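Local atomic coordinates of ribosomal RNA small subunit methyltransferase Nep1 (Archaeoglobus fulgidus, PDB entry 3O7B), a protein that probably methylates N1 of a specific pseudouridine in 16S ribosomal RNA during ribosome biogenesis, using S-adenosyl-L-methionine as methyl donor. Residues 86-94 with 125-133. Sequence-based numbering, arbitrary orientation.
Sequences RPDIVHQCL and LPRNYNRFV
Helical segments 87-94 and 129-133, the starts of helices 87-98 and 129-142, cross nearly at right angles, His91 facing Phe132, their axes 10.6 Å apart at closest approach and inclined at 104°. Both belong to the SPOUT-class methyltransferase fold, where helix 87-98 also packs on the central sheet through Val90 and Leu94. His91 carries the contact. Its ring, borne on a CG anti to the backbone N (chi1 178°), reaches past Tyr129 to the loop leading into helix 129-142, and NE2 donates in its ring plane to Pro126 O at 2.9 Å. One face of the imidazole lies against Phe132 in an offset stack, planes 24° apart; the two side chains run in opposite directions, so that each CB sits over the other's ring. Replacing the imidazole of His91 with an alanine side chain is likely to leave Pro126 O without this donor and Phe132 without its stacking partner. Farther along, Leu125 CD1 packs on Leu94 CB at 3.6 Å. Tyr129 turns its ring edge to ND1 of His91 and to the backbone of Asp88, and its OH, hydrogen-bonded to Asp67, lies 3.3 Å from Pro87 CG. Arg86, predicted to contact the substrate rRNA, grips Asp88 side-on in a salt bridge, NE donating to OD1 and NH2 to OD2, each on its syn lone pair. A water donates to Asp88 OD1 at 2.8 Å and to Tyr129 OH at 3.0 Å.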
ATOM      1  N   ARG A  86      13.222   2.074  -5.533  1.00 13.08           N
ATOM      2  CA  ARG A  86      12.022   2.012  -4.654  1.00 13.20           C
ATOM      3  C   ARG A  86      10.692   1.798  -5.387  1.00 12.79           C
ATOM      4  O   ARG A  86       9.798   2.629  -5.306  1.00 13.32           O
ATOM      5  CB  ARG A  86      11.977   3.231  -3.734  1.00 13.67           C
ATOM      6  CG  ARG A  86      13.173   3.301  -2.779  1.00 14.55           C
ATOM      7  CD  ARG A  86      13.125   2.211  -1.677  1.00 16.12           C
ATOM      8  NE  ARG A  86      11.859   2.289  -0.960  1.00 16.15           N
ATOM      9  CZ  ARG A  86      11.578   3.170  -0.010  1.00 17.27           C
ATOM     10  NH1 ARG A  86      12.481   4.050   0.396  1.00 19.32           N
ATOM     11  NH2 ARG A  86      10.369   3.168   0.541  1.00 18.92           N
ATOM     12  N   PRO A  87      10.543   0.638  -6.054  1.00 13.28           N
ATOM     13  CA  PRO A  87       9.299   0.359  -6.781  1.00 13.15           C
ATOM     14  C   PRO A  87       8.104   0.144  -5.849  1.00 13.00           C
ATOM     15  O   PRO A  87       6.959   0.198  -6.316  1.00 13.01           O
ATOM     16  CB  PRO A  87       9.617  -0.914  -7.579  1.00 14.02           C
ATOM     17  CG  PRO A  87      10.791  -1.550  -6.861  1.00 14.99           C
ATOM     18  CD  PRO A  87      11.546  -0.439  -6.192  1.00 13.40           C
ATOM     19  N   ASP A  88       8.369  -0.048  -4.556  1.00 12.76           N
ATOM     20  CA  ASP A  88       7.275  -0.230  -3.589  1.00 13.40           C
ATOM     21  C   ASP A  88       6.383   0.997  -3.524  1.00 12.94           C
ATOM     22  O   ASP A  88       5.171   0.901  -3.270  1.00 12.80           O
ATOM     23  CB  ASP A  88       7.832  -0.510  -2.195  1.00 13.63           C
ATOM     24  CG  ASP A  88       8.832   0.534  -1.755  1.00 15.13           C
ATOM     25  OD1 ASP A  88       9.945   0.526  -2.335  1.00 15.89           O
ATOM     26  OD2 ASP A  88       8.507   1.337  -0.852  1.00 17.65           O
ATOM     27  N   ILE A  89       6.961   2.178  -3.752  1.00 12.13           N
ATOM     28  CA  ILE A  89       6.173   3.389  -3.583  1.00 12.07           C
ATOM     29  C   ILE A  89       5.055   3.466  -4.628  1.00 12.21           C
ATOM     30  O   ILE A  89       3.866   3.620  -4.299  1.00 12.67           O
ATOM     31  CB  ILE A  89       7.045   4.661  -3.628  1.00 12.54           C
ATOM     32  CG1 ILE A  89       8.014   4.655  -2.448  1.00 13.36           C
ATOM     33  CG2 ILE A  89       6.182   5.921  -3.627  1.00 14.15           C
ATOM     34  CD1 ILE A  89       9.122   5.708  -2.560  1.00 15.92           C
ATOM     35  N   VAL A  90       5.421   3.336  -5.900  1.00 11.84           N
ATOM     36  CA  VAL A  90       4.403   3.427  -6.929  1.00 12.29           C
ATOM     37  C   VAL A  90       3.457   2.211  -6.884  1.00 11.75           C
ATOM     38  O   VAL A  90       2.284   2.341  -7.197  1.00 12.17           O
ATOM     39  CB  VAL A  90       5.030   3.673  -8.349  1.00 12.66           C
ATOM     40  CG1 VAL A  90       5.706   2.438  -8.891  1.00 14.18           C
ATOM     41  CG2 VAL A  90       3.979   4.188  -9.319  1.00 13.82           C
ATOM     42  N   HIS A  91       3.964   1.057  -6.449  1.00 11.82           N
ATOM     43  CA  HIS A  91       3.104  -0.133  -6.279  1.00 12.02           C
ATOM     44  C   HIS A  91       1.900   0.191  -5.412  1.00 11.64           C
ATOM     45  O   HIS A  91       0.760  -0.033  -5.818  1.00 11.24           O
ATOM     46  CB  HIS A  91       3.910  -1.262  -5.645  1.00 11.98           C
ATOM     47  CG  HIS A  91       3.114  -2.509  -5.394  1.00 12.28           C
ATOM     48  ND1 HIS A  91       3.243  -3.242  -4.232  1.00 13.13           N
ATOM     49  CD2 HIS A  91       2.166  -3.128  -6.136  1.00 12.90           C
ATOM     50  CE1 HIS A  91       2.417  -4.273  -4.276  1.00 13.46           C
ATOM     51  NE2 HIS A  91       1.756  -4.232  -5.421  1.00 13.03           N
ATOM     52  N   GLN A  92       2.160   0.751  -4.228  1.00 12.01           N
ATOM     53  CA  GLN A  92       1.080   0.930  -3.269  1.00 12.05           C
ATOM     54  C   GLN A  92       0.141   2.031  -3.714  1.00 11.84           C
ATOM     55  O   GLN A  92      -1.076   1.946  -3.529  1.00 11.28           O
ATOM     56  CB  GLN A  92       1.668   1.221  -1.889  1.00 13.31           C
ATOM     57  CG  GLN A  92       2.529   0.050  -1.355  1.00 15.61           C
ATOM     58  CD  GLN A  92       3.613   0.455  -0.372  1.00 16.42           C
ATOM     59  OE1 GLN A  92       3.754   1.629  -0.013  1.00 17.39           O
ATOM     60  NE2 GLN A  92       4.398  -0.530   0.072  1.00 18.51           N
ATOM     61  N   CYS A  93       0.692   3.084  -4.327  1.00 11.55           N
ATOM     62  CA  CYS A  93      -0.147   4.168  -4.787  1.00 12.55           C
ATOM     63  C   CYS A  93      -1.069   3.721  -5.898  1.00 11.54           C
ATOM     64  O   CYS A  93      -2.236   4.086  -5.927  1.00 12.52           O
ATOM     65  CB  CYS A  93       0.711   5.336  -5.291  1.00 12.58           C
ATOM     66  SG  CYS A  93       1.636   6.195  -3.992  1.00 15.00           S
ATOM     67  N   LEU A  94      -0.529   2.913  -6.808  1.00 12.17           N
ATOM     68  CA  LEU A  94      -1.355   2.379  -7.893  1.00 12.36           C
ATOM     69  C   LEU A  94      -2.443   1.456  -7.359  1.00 12.24           C
ATOM     70  O   LEU A  94      -3.565   1.476  -7.844  1.00 12.60           O
ATOM     71  CB  LEU A  94      -0.509   1.591  -8.891  1.00 13.03           C
ATOM     72  CG  LEU A  94       0.327   2.441  -9.849  1.00 12.47           C
ATOM     73  CD1 LEU A  94       1.354   1.535 -10.503  1.00 13.55           C
ATOM     74  CD2 LEU A  94      -0.583   3.122 -10.863  1.00 14.12           C
ATOM     75  N   LEU A 125      -3.736  -4.954 -10.661  1.00 15.65           N
ATOM     76  CA  LEU A 125      -2.315  -5.189 -10.440  1.00 15.88           C
ATOM     77  C   LEU A 125      -2.134  -6.204  -9.326  1.00 15.57           C
ATOM     78  O   LEU A 125      -2.978  -6.254  -8.422  1.00 16.12           O
ATOM     79  CB  LEU A 125      -1.595  -3.889 -10.051  1.00 16.60           C
ATOM     80  CG  LEU A 125      -1.460  -2.877 -11.185  1.00 17.82           C
ATOM     81  CD1 LEU A 125      -1.028  -1.550 -10.579  1.00 18.60           C
ATOM     82  CD2 LEU A 125      -0.510  -3.322 -12.289  1.00 19.37           C
ATOM     83  N   PRO A 126      -1.026  -6.967  -9.358  1.00 15.24           N
ATOM     84  CA  PRO A 126      -0.748  -7.879  -8.230  1.00 15.58           C
ATOM     85  C   PRO A 126      -0.610  -7.087  -6.935  1.00 15.36           C
ATOM     86  O   PRO A 126       0.100  -6.075  -6.873  1.00 15.06           O
ATOM     87  CB  PRO A 126       0.593  -8.516  -8.602  1.00 16.72           C
ATOM     88  CG  PRO A 126       0.730  -8.313 -10.087  1.00 17.35           C
ATOM     89  CD  PRO A 126       0.020  -7.041 -10.398  1.00 15.87           C
ATOM     90  N   ARG A 127      -1.278  -7.565  -5.896  1.00 14.84           N
ATOM     91  CA  ARG A 127      -1.222  -6.932  -4.586  1.00 14.61           C
ATOM     92  C   ARG A 127       0.038  -7.313  -3.820  1.00 13.92           C
ATOM     93  O   ARG A 127       0.501  -6.549  -2.966  1.00 14.87           O
ATOM     94  CB  ARG A 127      -2.501  -7.228  -3.807  1.00 16.08           C
ATOM     95  CG  ARG A 127      -3.711  -6.783  -4.645  1.00 17.75           C
ATOM     96  CD  ARG A 127      -4.935  -6.693  -3.837  1.00 20.01           C
ATOM     97  NE  ARG A 127      -4.997  -5.486  -3.022  1.00 18.54           N
ATOM     98  CZ  ARG A 127      -5.508  -4.321  -3.417  1.00 17.11           C
ATOM     99  NH1 ARG A 127      -5.927  -4.146  -4.670  1.00 17.72           N
ATOM    100  NH2 ARG A 127      -5.576  -3.327  -2.559  1.00 17.32           N
ATOM    101  N   ASN A 128       0.599  -8.472  -4.154  1.00 13.46           N
ATOM    102  CA  ASN A 128       1.843  -8.915  -3.570  1.00 13.19           C
ATOM    103  C   ASN A 128       2.977  -8.210  -4.296  1.00 12.97           C
ATOM    104  O   ASN A 128       3.067  -8.260  -5.531  1.00 13.68           O
ATOM    105  CB  ASN A 128       1.965 -10.433  -3.695  1.00 13.74           C
ATOM    106  CG  ASN A 128       3.298 -10.936  -3.226  1.00 14.11           C
ATOM    107  OD1 ASN A 128       4.291 -10.858  -3.952  1.00 16.07           O
ATOM    108  ND2 ASN A 128       3.349 -11.426  -1.998  1.00 15.78           N
ATOM    109  N   TYR A 129       3.860  -7.599  -3.510  1.00 12.36           N
ATOM    110  CA  TYR A 129       4.976  -6.811  -4.037  1.00 12.50           C
ATOM    111  C   TYR A 129       5.892  -7.613  -4.954  1.00 13.05           C
ATOM    112  O   TYR A 129       6.332  -7.108  -6.005  1.00 12.37           O
ATOM    113  CB  TYR A 129       5.761  -6.215  -2.876  1.00 13.26           C
ATOM    114  CG  TYR A 129       7.058  -5.571  -3.276  1.00 13.48           C
ATOM    115  CD1 TYR A 129       7.057  -4.315  -3.878  1.00 15.47           C
ATOM    116  CD2 TYR A 129       8.273  -6.199  -3.035  1.00 13.13           C
ATOM    117  CE1 TYR A 129       8.254  -3.709  -4.257  1.00 15.35           C
ATOM    118  CE2 TYR A 129       9.481  -5.590  -3.405  1.00 14.17           C
ATOM    119  CZ  TYR A 129       9.442  -4.342  -3.992  1.00 13.94           C
ATOM    120  OH  TYR A 129      10.617  -3.719  -4.377  1.00 16.94           O
ATOM    121  N   ASN A 130       6.211  -8.851  -4.585  1.00 12.32           N
ATOM    122  CA  ASN A 130       7.143  -9.639  -5.393  1.00 13.54           C
ATOM    123  C   ASN A 130       6.530  -9.980  -6.741  1.00 14.07           C
ATOM    124  O   ASN A 130       7.233  -9.953  -7.763  1.00 14.06           O
ATOM    125  CB  ASN A 130       7.622 -10.890  -4.646  1.00 13.96           C
ATOM    126  CG  ASN A 130       8.336 -10.532  -3.359  1.00 15.03           C
ATOM    127  OD1 ASN A 130       7.947 -10.975  -2.258  1.00 17.58           O
ATOM    128  ND2 ASN A 130       9.365  -9.708  -3.469  1.00 12.74           N
ATOM    129  N   ARG A 131       5.225 -10.232  -6.756  1.00 13.57           N
ATOM    130  CA  ARG A 131       4.508 -10.478  -8.003  1.00 14.52           C
ATOM    131  C   ARG A 131       4.422  -9.189  -8.833  1.00 13.79           C
ATOM    132  O   ARG A 131       4.538  -9.235 -10.064  1.00 13.88           O
ATOM    133  CB  ARG A 131       3.126 -11.052  -7.693  1.00 15.24           C
ATOM    134  CG  ARG A 131       3.179 -12.439  -7.009  1.00 20.10           C
ATOM    135  CD  ARG A 131       2.700 -13.523  -7.944  1.00 26.54           C
ATOM    136  NE  ARG A 131       2.724 -14.890  -7.407  1.00 27.39           N
ATOM    137  CZ  ARG A 131       1.748 -15.480  -6.709  1.00 28.68           C
ATOM    138  NH1 ARG A 131       0.638 -14.840  -6.366  1.00 27.55           N
ATOM    139  NH2 ARG A 131       1.896 -16.741  -6.338  1.00 30.20           N
ATOM    140  N   PHE A 132       4.262  -8.045  -8.173  1.00 13.39           N
ATOM    141  CA  PHE A 132       4.300  -6.772  -8.892  1.00 13.32           C
ATOM    142  C   PHE A 132       5.659  -6.552  -9.562  1.00 13.10           C
ATOM    143  O   PHE A 132       5.725  -6.144 -10.743  1.00 12.95           O
ATOM    144  CB  PHE A 132       3.978  -5.634  -7.936  1.00 12.90           C
ATOM    145  CG  PHE A 132       4.102  -4.257  -8.565  1.00 13.08           C
ATOM    146  CD1 PHE A 132       3.138  -3.790  -9.453  1.00 14.59           C
ATOM    147  CD2 PHE A 132       5.190  -3.459  -8.266  1.00 13.82           C
ATOM    148  CE1 PHE A 132       3.270  -2.507 -10.053  1.00 14.74           C
ATOM    149  CE2 PHE A 132       5.324  -2.192  -8.837  1.00 14.19           C
ATOM    150  CZ  PHE A 132       4.363  -1.722  -9.722  1.00 14.07           C
ATOM    151  N   VAL A 133       6.729  -6.808  -8.825  1.00 13.11           N
ATOM    152  CA  VAL A 133       8.066  -6.651  -9.373  1.00 14.25           C
ATOM    153  C   VAL A 133       8.227  -7.535 -10.612  1.00 14.05           C
ATOM    154  O   VAL A 133       8.744  -7.080 -11.634  1.00 14.03           O
ATOM    155  CB  VAL A 133       9.141  -6.959  -8.312  1.00 14.38           C
ATOM    156  CG1 VAL A 133      10.531  -7.156  -8.959  1.00 16.00           C
ATOM    157  CG2 VAL A 133       9.157  -5.845  -7.275  1.00 14.66           C
TER
HETATM  158  O   HOH W   1      11.513  -1.751  -2.306  1.00 19.31           O